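Local coordinates for protein mambaquaretin-1 (Dendroaspis angusticeps, PDB 5M4V) that selectively antagonises the vasopressin type 2 receptor, as a Kunitz-type peptide from green mamba venom, at residues P8-P13 / K39-R44. Residues are numbered along the deposited sequence; the frame is centred on the assembly and turned at random.
Sequences PVKPGP and KGNANR. With PGO (S-1,2-propanediol), chain B.
Lys10 runs its aliphatic chain in beside the carbonyl oxygen of Lys39, CE lying 3.2 Å from Lys39 O, while its CB packs against the Asn41 amide. With CG anti to the backbone N (chi1 -168°) and the next two torsions also extended, the chain bends only at chi4, where NZ donates to Lys39 O at 2.8 Å. The same ammonium binds O1 of a propanediol, probably from the crystallisation liquor. Farther along, Pro13 and Lys39 cross at about a right angle, Pro13 CG touching Lys39 CD at 3.9 Å.

At the other end, Asn41 ND2 donates to Pro8 O (2.8 Å), a straight bond (164° at the hydrogen) with Pro8 O nearly in the plane of the Asn41 amide. Asn41 OD1 accepts from Asn43 N, forming an Asx turn; buried Asn43 binds Leu7 O through ND2 and Tyr23 N of strand 18-24 through OD1. One water links Lys10 N to Asn41 OD1 and Asn43 O; a second joins Lys10 O, Asn41 N and Arg44 NH1.

The Cys14-Cys38 disulfide, next in sequence to Pro13 and Lys39, ties the same two Kunitz loops. Polar bonds and bridging water dominate; Lys10 NZ and Lys39 NZ, 6.0 Å apart, probably repel mildly, the Lys39 carbonyl partly offsetting the charge of Lys10.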
# COMPACT_ATOMS: atom_id res chain seq x y z
N PRO A 8 -7.38 2.62 -3.72
CA PRO A 8 -6.59 3.82 -3.53
C PRO A 8 -5.79 3.75 -2.24
O PRO A 8 -6.31 3.29 -1.20
CB PRO A 8 -7.68 4.93 -3.50
CG PRO A 8 -8.82 4.27 -2.89
CD PRO A 8 -8.86 2.85 -3.52
N VAL A 9 -4.61 4.32 -2.24
CA VAL A 9 -3.80 4.35 -0.99
C VAL A 9 -4.51 5.11 0.10
O VAL A 9 -5.12 6.17 -0.12
CB VAL A 9 -2.41 4.95 -1.29
CG1 VAL A 9 -2.48 6.36 -1.84
CG2 VAL A 9 -1.53 4.88 -0.07
N LYS A 10 -4.46 4.55 1.31
CA LYS A 10 -5.26 5.05 2.41
C LYS A 10 -4.44 5.18 3.68
O LYS A 10 -4.32 4.24 4.47
CB LYS A 10 -6.50 4.17 2.61
CG LYS A 10 -7.52 4.79 3.55
CD LYS A 10 -8.75 3.99 3.63
CE LYS A 10 -9.77 4.84 4.37
NZ LYS A 10 -10.66 4.17 5.13
N PRO A 11 -3.81 6.36 3.90
CA PRO A 11 -3.07 6.57 5.15
C PRO A 11 -3.93 6.49 6.38
O PRO A 11 -3.44 6.15 7.46
CB PRO A 11 -2.43 7.97 4.97
CG PRO A 11 -2.46 8.24 3.47
CD PRO A 11 -3.69 7.46 2.96
N GLY A 12 -5.19 6.80 6.24
CA GLY A 12 -6.08 6.89 7.30
C GLY A 12 -5.86 8.23 8.15
O GLY A 12 -4.95 9.00 7.90
N PRO A 13 -6.57 8.38 9.20
CA PRO A 13 -6.60 9.63 9.99
C PRO A 13 -5.70 9.57 11.23
O PRO A 13 -5.59 10.63 11.93
CB PRO A 13 -8.06 9.76 10.37
CG PRO A 13 -8.46 8.34 10.52
CD PRO A 13 -7.71 7.44 9.49
N LYS A 39 -7.71 2.27 10.17
CA LYS A 39 -8.73 2.55 9.08
C LYS A 39 -8.15 2.40 7.68
O LYS A 39 -8.68 3.00 6.76
CB LYS A 39 -9.47 3.92 9.21
CG LYS A 39 -10.13 4.05 10.61
CD LYS A 39 -10.95 5.32 10.67
CE LYS A 39 -12.40 5.02 10.30
NZ LYS A 39 -13.19 6.28 10.20
N GLY A 40 -7.11 1.64 7.51
CA GLY A 40 -6.57 1.45 6.21
C GLY A 40 -7.34 0.48 5.32
O GLY A 40 -8.37 -0.04 5.72
N ASN A 41 -6.86 0.21 4.16
CA ASN A 41 -7.45 -0.80 3.28
C ASN A 41 -6.35 -1.81 2.92
O ASN A 41 -5.25 -1.77 3.43
CB ASN A 41 -8.16 -0.20 2.08
CG ASN A 41 -7.26 0.53 1.13
OD1 ASN A 41 -6.07 0.19 1.00
ND2 ASN A 41 -7.79 1.50 0.41
N ALA A 42 -6.72 -2.75 2.03
CA ALA A 42 -5.82 -3.90 1.75
C ALA A 42 -4.68 -3.56 0.84
O ALA A 42 -3.75 -4.39 0.72
CB ALA A 42 -6.64 -5.03 1.15
N ASN A 43 -4.65 -2.39 0.19
CA ASN A 43 -3.50 -2.00 -0.62
C ASN A 43 -2.43 -1.36 0.30
O ASN A 43 -2.16 -0.16 0.26
CB ASN A 43 -3.92 -1.09 -1.72
CG ASN A 43 -2.77 -0.71 -2.64
OD1 ASN A 43 -1.73 -1.35 -2.64
ND2 ASN A 43 -2.96 0.36 -3.41
N ARG A 44 -1.85 -2.23 1.13
CA ARG A 44 -0.92 -1.78 2.13
C ARG A 44 -0.06 -2.99 2.50
O ARG A 44 -0.57 -4.04 2.87
CB ARG A 44 -1.63 -1.28 3.38
CG ARG A 44 -0.70 -0.86 4.48
CD ARG A 44 -1.27 -0.29 5.71
NE ARG A 44 -1.76 -1.31 6.61
CZ ARG A 44 -3.05 -1.57 6.75
NH1 ARG A 44 -3.91 -0.90 6.01
NH2 ARG A 44 -3.52 -2.41 7.67
C1 PGO B . -12.02 6.92 6.43
C2 PGO B . -10.83 7.51 7.15
C3 PGO B . -10.92 9.01 7.57
O1 PGO B . -12.60 5.58 6.48
O2 PGO B . -9.52 7.44 6.29
O HOH W 1 -3.82 1.70 1.34
O HOH W 2 -4.16 1.45 4.05